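DNA mismatch repair protein MLH3 (Saccharomyces cerevisiae S288C, PDB 6RMN) takes part in DNA mismatch repair as a MutLbeta component, correcting insertion-deletion loops, and is represented here by its C-terminal region. Local coordinates at residues B[12-17]-B[214-219]; B[62-67]-B[101-106]; B[76-81]-B[130-135]; B[126-131]-B[140-145]; B[148-151]-B[156-159]. One frame throughout, in Å; residues are numbered along the deposited sequence.

Contact 1. Residues B[12-17]-B[214-219]; sequences SVLAKY and SKLSRC
L14 lies against S217 and L216. The two main chains come closest at L14 and S217, whose CA atoms are 5.8 Å apart. The contact is apolar and rests on one methyl group, L14 CD1. L14 CD1 sits 3.8 Å from S217 CA and 4.0 Å from S217 N, so its closest neighbours are main-chain atoms of S217. S217 CB adds a contact with L14 CD1 at 4.1 Å. From the same segment, L216 CD2 comes within 4.3 Å of L14 CD1. The L14 side chain leaves its backbone at an unstaggered first torsion (chi1 -116°).

Hydrogen bonds lie within segment 214-219 and shape its surface. S217 OG sits between its own N and carbonyl carbon (chi1 73°) and donates to S214 O at 2.8 Å, tilted out of the carbonyl plane. This ties up the hydroxyl within its own segment. R218 NH1 donates to S214 OG at 2.9 Å, close to the guanidinium plane but bent at the hydrogen (132°). The backbone bonds R218 N to K215 O and C219 N to L216 O span three residues, the second closing a type I turn from L216 to C219.

Around the contact, I30, M232 and P222 also touch L14, while C51 and R54 of helix 48-69 touch L216. The place is the packing of helix 5-15 and helix 206-216 near the zinc site of this MutL C-terminal region. The L216 side chain is about 11 Å from a zinc ion. One zinc is bound by H49, E53 and C194, the other by E53, C225 and H227, so E53 serves both.

Contact 2. Residues B[62-67]-B[101-106]; sequences YSLLTE and KKWGIG
W103 puts the six-membered part of its indole against L64 and L65 of helix 48-69. L64 CD1 lies at the ring edge, near the ring plane, 4.2 Å from W103 CZ3. L65 CD2 is 4.1 Å from W103 CH2 and approaches at a slant. The L64 side chain runs at about a right angle to that of W103. The two leucines use different first torsions. L64 holds CG anti to its backbone N (chi1 162°), whereas L65 holds CG anti to its carbonyl carbon (chi1 -75°). Each thus brings one methyl to the indole from a helix position next to the other.

Behind W103, a Schellman motif ends helix 87-101, with G104 as its C-prime residue at phi 79°. G104 N bonds to K101 O at 3.2 Å, and I105 N bonds to F100 O. This turn sets the backbone from which W103 projects. Within helix 48-69, Y62 O accepts from T66 N at 3.1 Å and from T66 OG1 at 2.7 Å, and the two donors reach it from opposite faces of the carbonyl plane.

Farther out, M158 and P182 also touch W103, and M127 and F73 touch L64. K102 NZ is held by a salt bridge to E99 OE1 and a hydrogen bond to M158 O.

All three touching residues are buried. The contact between helix 48-69 and this turn is therefore made by dispersion and the hydrophobic effect, with polar bonding confined to each segment and its surroundings.

Contact 3. Residues B[76-81]-B[130-135]; sequences RDLKDC and SKYNGD
The Y132 ring meets L78 at one edge and C81 near its hydroxyl end. Both L78 methyls reach the same ring carbon: CD1 is 4.0 Å and CD2 4.1 Å from Y132 CE2. C81 SG is 3.6 Å from Y132 OH and 5.0 Å from the ring centroid, 47° off the ring normal. This is a sulfur-aromatic contact of oblique geometry. One face of the ring carries the main chain of its own segment, with G134 N 3.5 Å above the plane over the ring centre. D135 O lies in plane at the edge.

L78 and Y132 reach toward each other from their two backbones. L78 extends with CG anti to its backbone N (chi1 -178°), which carries the branched end toward CE2, CD1 near the ring plane.

The way the chain folds under the ring follows from a type I' turn from Y132 to D135. N133 and G134 both have positive phi, and D135 N bonds back to Y132 O at 2.8 Å. D135 then occupies the N-cap position of the next helix, and its OD1 accepts weak bonds from D137 N and Y138 N.

Segment 76-81 lies along strand 117-124, through backbone bonds of L78 with K122 and C81 with I121. Y132 touches L124 of that strand on one hand and L139 of helix 136-151 on the other; L139 also touches C81.

Contact 4. Residues B[126-131]-B[140-145]; sequences EMLTSK and KMVLLQ
L128 of helix 126-132 meets V142 and L143 of helix 136-151; within 126-131, L128 alone meets 140-145. Along the first segment, E126 comes first. Its carboxylate OE1 forms a salt bridge with R76 NH2, while M127 turns to helix 183-196 and touches F185 and L189. The carbonyl E126 O accepts two bonds, from S130 N at 3.1 Å and from S130 OG at 3.0 Å, which reach it from opposite faces of the carbonyl plane. The serine hydroxyl is thus tied to its own helix.

L128 follows. With CG anti to the backbone N (chi1 -160°), its two methyls divide between the partners. L128 CD1 is 4.1 Å from V142 CG1, and L128 CD2 is 4.4 Å from L143 CD2. The L128 and V142 side chains lie alongside each other, pointing opposite ways. The CA atoms of L128 and V142, 9.6 Å apart, are the nearest pair of the two segments, so side chains alone bridge the helices. All three touching residues are buried.

The two helices follow each other in the chain, joined by residues 133-135. I105, just before strand 106-110, packs on both L128 and L143. Helix 183-196 adds V184 against V142, and helix 87-101 adds F93 and F100 against L143, so the contact lies in a core shared by four helices.

Contact 5. Residues B[148-151]-B[156-159]; sequences HDLK and LPMD
L150 and L156 have CA atoms 6.0 Å apart, where the chain leaves helix 136-151 and doubles back in an extended run. This is a helix-to-loop reversal after helix 136-151, in the MutL C-terminal region. The loop leads on to helix 183-196. Both L156 and P157 have extended backbone angles, with psi 157° and 156°. D149 and K155 share a backbone bond across the reversal.

L150 is the main side chain of the contact and the buried one of the three residues that touch. Its CG lies anti to the carbonyl carbon, beside the backbone N (chi1 -68°). One branch, CD2, does the touching. L156 takes part through its main chain, because its CB points away from the helix. P157 adds its ring: P157 CG is 4.5 Å from L150 CD2. Both L156 and P157 are exposed, so this is the edge of a packed region rather than its middle.

The next residue, M158, turns its side chain away from segment 148-151 and reaches V68 and V69 of helix 48-69. Helix 87-101 supplies Y96 against L150 and E99 against P157, so both sides of the reversal rest on the same neighbouring helix.

The contact itself is made on a flat backbone group. The methyl comes down onto the peptide link and not onto the leucine side chain that precedes it. L150 CD2 sits over one face of the L156-P157 peptide, 4.1 Å from L156 C and 4.1 Å from P157 N.

From the N terminus, contact 1 opens on helix 5-15 and closes only at 214-219, so the other four contacts are nested within its loop. It stands on the opposite side of the chain centre from them. Contact 2 opens on helix 48-69 and closes at 101-106, but contact 3 opens at 76-81 before that closure, so the two cross. Contact 3 closes where contact 4 begins, sharing S130 and K131. Contacts 4 and 5 follow in series along helix 136-151. Contact 2 touches both of them, through I105 and M158. Together contacts 2 to 5 tie helix 48-69, the sheet with strand 117-124 and helices 126-132 and 136-151 into one unit.

Contact 1. Residues B[12-17]-B[214-219]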
# COMPACT_ATOMS: atom_id res chain seq x y z
N SER B 12 15.46 9.77 -2.71
CA SER B 12 15.30 9.10 -1.41
C SER B 12 13.84 8.99 -0.91
O SER B 12 13.54 8.06 -0.15
CB SER B 12 16.20 9.75 -0.35
OG SER B 12 16.07 11.16 -0.31
N VAL B 13 12.93 9.91 -1.36
CA VAL B 13 11.49 9.93 -1.02
C VAL B 13 10.83 8.58 -1.36
O VAL B 13 10.54 7.83 -0.44
CB VAL B 13 10.75 11.17 -1.62
CG1 VAL B 13 9.23 10.99 -1.63
CG2 VAL B 13 11.12 12.45 -0.87
N LEU B 14 10.69 8.26 -2.67
CA LEU B 14 10.10 7.02 -3.20
C LEU B 14 10.77 5.75 -2.68
O LEU B 14 10.10 4.72 -2.57
CB LEU B 14 10.14 7.00 -4.73
CG LEU B 14 8.81 7.00 -5.50
CD1 LEU B 14 9.03 6.58 -6.93
CD2 LEU B 14 7.78 6.07 -4.87
N ALA B 15 12.09 5.81 -2.40
CA ALA B 15 12.88 4.69 -1.89
C ALA B 15 12.39 4.20 -0.52
O ALA B 15 12.48 3.00 -0.24
CB ALA B 15 14.35 5.08 -1.80
N LYS B 16 11.84 5.12 0.31
CA LYS B 16 11.29 4.85 1.64
C LYS B 16 9.79 4.45 1.59
O LYS B 16 9.13 4.51 2.61
CB LYS B 16 11.43 6.12 2.51
CG LYS B 16 12.84 6.51 2.90
CD LYS B 16 12.87 7.99 3.32
CE LYS B 16 14.00 8.33 4.27
NZ LYS B 16 13.66 8.01 5.68
N TYR B 17 9.26 4.05 0.41
CA TYR B 17 7.84 3.74 0.24
C TYR B 17 7.49 2.28 -0.03
O TYR B 17 7.82 1.76 -1.11
CB TYR B 17 7.21 4.62 -0.86
CG TYR B 17 6.77 5.99 -0.39
CD1 TYR B 17 7.68 7.03 -0.26
CD2 TYR B 17 5.44 6.25 -0.09
CE1 TYR B 17 7.29 8.28 0.19
CE2 TYR B 17 5.03 7.51 0.35
CZ TYR B 17 5.97 8.52 0.49
OH TYR B 17 5.59 9.76 0.95
N SER B 214 8.76 -0.70 -7.50
CA SER B 214 10.20 -0.98 -7.39
C SER B 214 10.94 -0.46 -8.63
O SER B 214 11.97 0.22 -8.50
CB SER B 214 10.43 -2.48 -7.25
OG SER B 214 11.81 -2.81 -7.21
N LYS B 215 10.40 -0.76 -9.83
CA LYS B 215 10.94 -0.32 -11.11
C LYS B 215 10.80 1.20 -11.25
O LYS B 215 11.74 1.83 -11.69
CB LYS B 215 10.24 -1.04 -12.27
CG LYS B 215 10.61 -2.51 -12.43
CD LYS B 215 9.76 -3.18 -13.51
CE LYS B 215 10.23 -4.57 -13.85
NZ LYS B 215 9.19 -5.33 -14.58
N LEU B 216 9.64 1.78 -10.84
CA LEU B 216 9.39 3.22 -10.89
C LEU B 216 10.42 4.00 -10.08
O LEU B 216 10.97 4.98 -10.58
CB LEU B 216 7.97 3.60 -10.46
CG LEU B 216 7.58 5.09 -10.67
CD1 LEU B 216 7.53 5.47 -12.16
CD2 LEU B 216 6.27 5.44 -9.96
N SER B 217 10.74 3.54 -8.87
CA SER B 217 11.73 4.17 -8.00
C SER B 217 13.15 4.14 -8.58
O SER B 217 14.03 4.83 -8.06
CB SER B 217 11.70 3.54 -6.61
OG SER B 217 12.28 2.25 -6.61
N ARG B 218 13.39 3.34 -9.64
CA ARG B 218 14.70 3.22 -10.28
C ARG B 218 14.83 4.10 -11.52
O ARG B 218 15.92 4.20 -12.09
CB ARG B 218 15.06 1.74 -10.58
CG ARG B 218 15.48 0.96 -9.32
CD ARG B 218 16.12 -0.40 -9.61
NE ARG B 218 15.37 -1.23 -10.57
CZ ARG B 218 14.37 -2.05 -10.27
NH1 ARG B 218 13.95 -2.16 -9.01
NH2 ARG B 218 13.78 -2.76 -11.22
N CYS B 219 13.70 4.75 -11.91
CA CYS B 219 13.58 5.66 -13.04
C CYS B 219 14.28 6.98 -12.76
O CYS B 219 14.40 7.37 -11.60
CB CYS B 219 12.12 5.88 -13.40
SG CYS B 219 11.33 4.46 -14.20

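Contact 2. Residues B[62-67]-B[101-106]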
# COMPACT_ATOMS: atom_id res chain seq x y z
N TYR B 62 16.61 4.28 -23.30
CA TYR B 62 17.89 3.61 -23.03
C TYR B 62 18.34 2.77 -24.24
O TYR B 62 19.49 2.84 -24.62
CB TYR B 62 17.83 2.79 -21.71
CG TYR B 62 19.08 1.96 -21.47
CD1 TYR B 62 20.23 2.53 -20.94
CD2 TYR B 62 19.12 0.62 -21.85
CE1 TYR B 62 21.40 1.79 -20.77
CE2 TYR B 62 20.29 -0.13 -21.70
CZ TYR B 62 21.42 0.45 -21.15
OH TYR B 62 22.57 -0.29 -20.99
N SER B 63 17.41 2.01 -24.86
CA SER B 63 17.70 1.21 -26.05
C SER B 63 18.12 2.06 -27.25
O SER B 63 19.10 1.73 -27.91
CB SER B 63 16.50 0.34 -26.41
OG SER B 63 16.23 -0.57 -25.36
N LEU B 64 17.36 3.13 -27.54
CA LEU B 64 17.57 4.03 -28.67
C LEU B 64 18.92 4.76 -28.58
O LEU B 64 19.65 4.81 -29.57
CB LEU B 64 16.39 5.03 -28.79
CG LEU B 64 16.60 6.33 -29.63
CD1 LEU B 64 16.74 6.03 -31.08
CD2 LEU B 64 15.46 7.30 -29.43
N LEU B 65 19.23 5.32 -27.41
CA LEU B 65 20.45 6.08 -27.22
C LEU B 65 21.70 5.21 -27.11
O LEU B 65 22.77 5.67 -27.50
CB LEU B 65 20.32 7.08 -26.06
CG LEU B 65 19.46 8.30 -26.43
CD1 LEU B 65 18.76 8.87 -25.24
CD2 LEU B 65 20.25 9.34 -27.24
N THR B 66 21.58 3.94 -26.67
CA THR B 66 22.70 2.98 -26.62
C THR B 66 23.09 2.64 -28.06
O THR B 66 24.28 2.59 -28.36
CB THR B 66 22.34 1.74 -25.76
OG1 THR B 66 22.09 2.18 -24.44
CG2 THR B 66 23.45 0.70 -25.71
N GLU B 67 22.09 2.47 -28.95
CA GLU B 67 22.31 2.17 -30.37
C GLU B 67 22.98 3.34 -31.10
O GLU B 67 23.91 3.13 -31.88
CB GLU B 67 20.98 1.85 -31.07
CG GLU B 67 20.41 0.48 -30.77
CD GLU B 67 18.98 0.32 -31.24
OE1 GLU B 67 18.76 0.22 -32.48
OE2 GLU B 67 18.07 0.30 -30.38
N LYS B 101 22.75 11.64 -40.15
CA LYS B 101 23.35 10.30 -40.30
C LYS B 101 23.39 9.55 -38.96
O LYS B 101 23.22 8.33 -38.95
CB LYS B 101 24.77 10.36 -40.90
CG LYS B 101 24.86 10.87 -42.35
CD LYS B 101 24.69 9.77 -43.41
CE LYS B 101 24.71 10.32 -44.82
NZ LYS B 101 24.25 9.31 -45.81
N LYS B 102 23.58 10.27 -37.84
CA LYS B 102 23.62 9.70 -36.48
C LYS B 102 22.28 9.07 -36.06
O LYS B 102 22.27 8.19 -35.19
CB LYS B 102 24.01 10.78 -35.45
CG LYS B 102 25.37 11.42 -35.71
CD LYS B 102 25.57 12.64 -34.83
CE LYS B 102 26.82 13.37 -35.19
NZ LYS B 102 27.06 14.53 -34.31
N TRP B 103 21.17 9.52 -36.66
CA TRP B 103 19.83 9.03 -36.40
C TRP B 103 19.31 8.08 -37.48
O TRP B 103 18.12 7.80 -37.52
CB TRP B 103 18.86 10.21 -36.20
CG TRP B 103 19.24 11.10 -35.05
CD1 TRP B 103 19.84 12.33 -35.13
CD2 TRP B 103 19.13 10.80 -33.66
NE1 TRP B 103 20.07 12.82 -33.87
CE2 TRP B 103 19.65 11.90 -32.94
CE3 TRP B 103 18.62 9.70 -32.94
CZ2 TRP B 103 19.65 11.95 -31.54
CZ3 TRP B 103 18.64 9.74 -31.55
CH2 TRP B 103 19.19 10.84 -30.87
N GLY B 104 20.21 7.59 -38.34
CA GLY B 104 19.88 6.66 -39.41
C GLY B 104 19.25 7.29 -40.64
O GLY B 104 18.83 6.57 -41.54
N ILE B 105 19.20 8.63 -40.69
CA ILE B 105 18.62 9.37 -41.81
C ILE B 105 19.77 9.75 -42.75
O ILE B 105 20.56 10.64 -42.44
CB ILE B 105 17.78 10.60 -41.31
CG1 ILE B 105 16.66 10.16 -40.33
CG2 ILE B 105 17.21 11.42 -42.49
CD1 ILE B 105 16.39 11.11 -39.22
N GLY B 106 19.88 9.00 -43.86
CA GLY B 106 20.93 9.18 -44.85
C GLY B 106 20.42 9.80 -46.13
O GLY B 106 19.53 9.23 -46.77

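Contact 3. Residues B[76-81]-B[130-135]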
# COMPACT_ATOMS: atom_id res chain seq x y z
N ARG B 76 17.45 1.28 -42.44
CA ARG B 76 16.82 0.56 -43.55
C ARG B 76 16.91 1.34 -44.87
O ARG B 76 16.49 2.50 -44.94
CB ARG B 76 15.35 0.22 -43.18
CG ARG B 76 14.51 -0.49 -44.27
CD ARG B 76 14.92 -1.93 -44.55
NE ARG B 76 14.30 -2.88 -43.63
CZ ARG B 76 14.89 -3.39 -42.55
NH1 ARG B 76 16.14 -3.04 -42.24
NH2 ARG B 76 14.25 -4.26 -41.79
N ASP B 77 17.47 0.69 -45.92
CA ASP B 77 17.64 1.26 -47.26
C ASP B 77 16.28 1.54 -47.89
O ASP B 77 15.40 0.67 -47.92
CB ASP B 77 18.47 0.33 -48.16
CG ASP B 77 19.98 0.45 -48.03
OD1 ASP B 77 20.49 1.60 -48.08
OD2 ASP B 77 20.65 -0.59 -47.92
N LEU B 78 16.10 2.77 -48.38
CA LEU B 78 14.88 3.28 -48.98
C LEU B 78 15.09 3.61 -50.47
O LEU B 78 16.11 4.19 -50.85
CB LEU B 78 14.44 4.52 -48.19
CG LEU B 78 13.15 5.25 -48.56
CD1 LEU B 78 11.91 4.37 -48.36
CD2 LEU B 78 13.00 6.48 -47.72
N LYS B 79 14.11 3.22 -51.31
CA LYS B 79 14.14 3.44 -52.75
C LYS B 79 13.10 4.47 -53.19
O LYS B 79 12.06 4.60 -52.54
CB LYS B 79 13.92 2.10 -53.50
CG LYS B 79 14.59 2.04 -54.87
CD LYS B 79 14.22 0.77 -55.64
CE LYS B 79 14.79 0.78 -57.04
NZ LYS B 79 14.48 -0.48 -57.77
N ASP B 80 13.39 5.18 -54.32
CA ASP B 80 12.53 6.18 -54.98
C ASP B 80 11.88 7.17 -54.00
O ASP B 80 10.65 7.29 -53.92
CB ASP B 80 11.47 5.48 -55.87
CG ASP B 80 10.84 6.36 -56.94
OD1 ASP B 80 11.59 6.91 -57.78
OD2 ASP B 80 9.59 6.48 -56.95
N CYS B 81 12.73 7.85 -53.22
CA CYS B 81 12.33 8.84 -52.24
C CYS B 81 13.15 10.10 -52.46
O CYS B 81 14.28 10.22 -51.96
CB CYS B 81 12.47 8.30 -50.82
SG CYS B 81 11.73 9.37 -49.54
N SER B 130 8.25 3.23 -40.70
CA SER B 130 6.87 2.86 -40.34
C SER B 130 5.92 4.05 -40.28
O SER B 130 4.83 3.98 -40.84
CB SER B 130 6.84 2.09 -39.02
OG SER B 130 7.74 1.00 -39.01
N LYS B 131 6.34 5.12 -39.60
CA LYS B 131 5.56 6.36 -39.42
C LYS B 131 5.32 7.11 -40.73
O LYS B 131 4.20 7.60 -40.95
CB LYS B 131 6.26 7.26 -38.36
CG LYS B 131 5.45 8.47 -37.91
CD LYS B 131 4.30 8.16 -36.95
CE LYS B 131 3.46 9.39 -36.74
NZ LYS B 131 2.14 9.05 -36.14
N TYR B 132 6.35 7.20 -41.59
CA TYR B 132 6.32 7.90 -42.88
C TYR B 132 5.33 7.25 -43.86
O TYR B 132 4.62 7.98 -44.56
CB TYR B 132 7.76 8.05 -43.43
CG TYR B 132 7.99 7.83 -44.90
CD1 TYR B 132 7.62 8.80 -45.84
CD2 TYR B 132 8.73 6.75 -45.36
CE1 TYR B 132 7.89 8.64 -47.19
CE2 TYR B 132 9.00 6.57 -46.72
CZ TYR B 132 8.56 7.51 -47.63
OH TYR B 132 8.81 7.34 -48.98
N ASN B 133 5.29 5.91 -43.89
CA ASN B 133 4.40 5.08 -44.71
C ASN B 133 4.21 5.59 -46.18
O ASN B 133 3.10 5.60 -46.72
CB ASN B 133 3.06 4.90 -44.00
CG ASN B 133 2.19 3.80 -44.56
OD1 ASN B 133 2.68 2.85 -45.18
ND2 ASN B 133 0.88 3.92 -44.37
N GLY B 134 5.31 6.00 -46.80
CA GLY B 134 5.29 6.49 -48.18
C GLY B 134 4.88 7.94 -48.39
O GLY B 134 4.96 8.44 -49.51
N ASP B 135 4.44 8.64 -47.31
CA ASP B 135 4.01 10.04 -47.35
C ASP B 135 5.22 10.99 -47.35
O ASP B 135 5.77 11.31 -46.29
CB ASP B 135 3.01 10.35 -46.21
CG ASP B 135 2.34 11.72 -46.23
OD1 ASP B 135 2.74 12.58 -47.06
OD2 ASP B 135 1.45 11.96 -45.39

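Contact 4. Residues B[126-131]-B[140-145]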
# COMPACT_ATOMS: atom_id res chain seq x y z
N GLU B 126 14.04 2.18 -38.73
CA GLU B 126 12.79 1.41 -38.75
C GLU B 126 11.56 2.17 -38.20
O GLU B 126 10.50 2.10 -38.82
CB GLU B 126 12.96 0.05 -38.04
CG GLU B 126 13.86 -0.92 -38.81
CD GLU B 126 13.19 -1.66 -39.96
OE1 GLU B 126 12.86 -2.86 -39.78
OE2 GLU B 126 13.01 -1.06 -41.04
N MET B 127 11.71 2.91 -37.09
CA MET B 127 10.65 3.73 -36.48
C MET B 127 10.10 4.70 -37.52
O MET B 127 8.88 4.78 -37.70
CB MET B 127 11.22 4.61 -35.36
CG MET B 127 11.36 3.96 -34.03
SD MET B 127 12.25 5.16 -33.00
CE MET B 127 13.39 4.04 -32.14
N LEU B 128 11.01 5.48 -38.15
CA LEU B 128 10.66 6.50 -39.12
C LEU B 128 10.11 5.93 -40.43
O LEU B 128 9.20 6.54 -41.00
CB LEU B 128 11.85 7.46 -39.36
CG LEU B 128 11.52 8.85 -39.99
CD1 LEU B 128 10.36 9.54 -39.26
CD2 LEU B 128 12.73 9.75 -39.96
N THR B 129 10.60 4.75 -40.87
CA THR B 129 10.11 4.06 -42.07
C THR B 129 8.63 3.74 -41.89
O THR B 129 7.86 4.01 -42.81
CB THR B 129 10.94 2.79 -42.38
OG1 THR B 129 12.32 3.13 -42.51
CG2 THR B 129 10.49 2.09 -43.66
N SER B 130 8.25 3.23 -40.70
CA SER B 130 6.87 2.86 -40.34
C SER B 130 5.92 4.05 -40.28
O SER B 130 4.83 3.98 -40.84
CB SER B 130 6.84 2.09 -39.02
OG SER B 130 7.74 1.00 -39.01
N LYS B 131 6.34 5.12 -39.60
CA LYS B 131 5.56 6.36 -39.42
C LYS B 131 5.32 7.11 -40.73
O LYS B 131 4.20 7.60 -40.95
CB LYS B 131 6.26 7.26 -38.36
CG LYS B 131 5.45 8.47 -37.91
CD LYS B 131 4.30 8.16 -36.95
CE LYS B 131 3.46 9.39 -36.74
NZ LYS B 131 2.14 9.05 -36.14
N LYS B 140 9.24 15.29 -45.19
CA LYS B 140 9.84 16.61 -45.37
C LYS B 140 9.58 17.47 -44.12
O LYS B 140 10.53 18.02 -43.55
CB LYS B 140 9.30 17.31 -46.63
CG LYS B 140 9.97 18.65 -46.91
CD LYS B 140 9.40 19.36 -48.11
CE LYS B 140 10.14 20.64 -48.41
NZ LYS B 140 9.64 21.31 -49.63
N MET B 141 8.31 17.53 -43.67
CA MET B 141 7.89 18.30 -42.50
C MET B 141 8.67 17.89 -41.24
O MET B 141 9.12 18.76 -40.50
CB MET B 141 6.38 18.14 -42.25
CG MET B 141 5.81 19.20 -41.35
SD MET B 141 4.88 18.51 -39.97
CE MET B 141 6.21 18.40 -38.69
N VAL B 142 8.86 16.58 -41.05
CA VAL B 142 9.53 15.97 -39.90
C VAL B 142 11.04 16.27 -39.90
O VAL B 142 11.58 16.60 -38.85
CB VAL B 142 9.15 14.47 -39.83
CG1 VAL B 142 10.27 13.60 -39.30
CG2 VAL B 142 7.90 14.29 -39.00
N LEU B 143 11.70 16.19 -41.06
CA LEU B 143 13.13 16.49 -41.20
C LEU B 143 13.42 18.00 -41.07
O LEU B 143 14.40 18.37 -40.41
CB LEU B 143 13.68 15.90 -42.52
CG LEU B 143 13.54 14.36 -42.69
CD1 LEU B 143 14.16 13.90 -43.99
CD2 LEU B 143 14.14 13.60 -41.53
N LEU B 144 12.54 18.86 -41.64
CA LEU B 144 12.65 20.32 -41.54
C LEU B 144 12.52 20.77 -40.10
O LEU B 144 13.27 21.65 -39.68
CB LEU B 144 11.61 21.04 -42.40
CG LEU B 144 11.95 21.24 -43.86
CD1 LEU B 144 10.72 21.60 -44.64
CD2 LEU B 144 13.03 22.31 -44.04
N GLN B 145 11.56 20.19 -39.35
CA GLN B 145 11.30 20.48 -37.93
C GLN B 145 12.59 20.29 -37.11
O GLN B 145 12.99 21.22 -36.40
CB GLN B 145 10.15 19.60 -37.42
CG GLN B 145 9.67 19.90 -36.00
CD GLN B 145 8.82 18.75 -35.48
OE1 GLN B 145 9.25 17.59 -35.44
NE2 GLN B 145 7.59 19.05 -35.08

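Contact 5. Residues B[148-151]-B[156-159]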
# COMPACT_ATOMS: atom_id res chain seq x y z
N HIS B 148 15.38 22.89 -38.24
CA HIS B 148 15.06 24.19 -37.65
C HIS B 148 15.32 24.17 -36.15
O HIS B 148 15.77 25.16 -35.61
CB HIS B 148 13.62 24.63 -37.96
CG HIS B 148 13.40 25.03 -39.38
ND1 HIS B 148 14.14 26.05 -39.97
CD2 HIS B 148 12.53 24.54 -40.29
CE1 HIS B 148 13.71 26.12 -41.22
NE2 HIS B 148 12.73 25.24 -41.45
N ASP B 149 15.07 23.02 -35.49
CA ASP B 149 15.35 22.86 -34.06
C ASP B 149 16.84 23.09 -33.79
O ASP B 149 17.20 23.83 -32.87
CB ASP B 149 14.85 21.49 -33.53
CG ASP B 149 13.39 21.48 -33.12
OD1 ASP B 149 12.78 22.58 -33.04
OD2 ASP B 149 12.85 20.37 -32.87
N LEU B 150 17.70 22.51 -34.65
CA LEU B 150 19.15 22.62 -34.58
C LEU B 150 19.62 24.02 -34.88
O LEU B 150 20.42 24.57 -34.12
CB LEU B 150 19.83 21.62 -35.54
CG LEU B 150 19.68 20.15 -35.18
CD1 LEU B 150 19.90 19.27 -36.39
CD2 LEU B 150 20.60 19.77 -34.05
N LYS B 151 19.10 24.62 -35.97
CA LYS B 151 19.51 25.96 -36.37
C LYS B 151 19.00 27.05 -35.41
O LYS B 151 19.66 28.08 -35.29
CB LYS B 151 19.15 26.24 -37.85
CG LYS B 151 17.79 26.87 -38.14
CD LYS B 151 17.94 28.09 -39.03
CE LYS B 151 16.69 28.93 -39.13
NZ LYS B 151 16.95 30.21 -39.86
N LEU B 156 20.37 20.75 -29.28
CA LEU B 156 21.80 20.79 -29.57
C LEU B 156 22.25 19.50 -30.26
O LEU B 156 21.52 18.51 -30.16
CB LEU B 156 22.69 21.19 -28.36
CG LEU B 156 22.55 20.46 -27.04
CD1 LEU B 156 23.39 19.19 -27.02
CD2 LEU B 156 23.05 21.34 -25.92
N PRO B 157 23.37 19.50 -31.03
CA PRO B 157 23.76 18.27 -31.75
C PRO B 157 24.23 17.12 -30.86
O PRO B 157 24.67 17.35 -29.73
CB PRO B 157 24.87 18.75 -32.70
CG PRO B 157 24.84 20.26 -32.65
CD PRO B 157 24.32 20.60 -31.30
N MET B 158 24.12 15.89 -31.38
CA MET B 158 24.54 14.67 -30.68
C MET B 158 26.04 14.58 -30.60
O MET B 158 26.70 14.31 -31.61
CB MET B 158 24.00 13.42 -31.40
CG MET B 158 22.74 12.88 -30.81
SD MET B 158 22.84 12.38 -29.08
CE MET B 158 23.73 10.90 -29.22
N ASP B 159 26.61 14.79 -29.40
CA ASP B 159 28.06 14.67 -29.28
C ASP B 159 28.43 13.22 -29.00
O ASP B 159 28.04 12.66 -27.97
CB ASP B 159 28.64 15.64 -28.24
CG ASP B 159 30.08 16.00 -28.53
OD1 ASP B 159 30.34 16.63 -29.58
OD2 ASP B 159 30.96 15.66 -27.71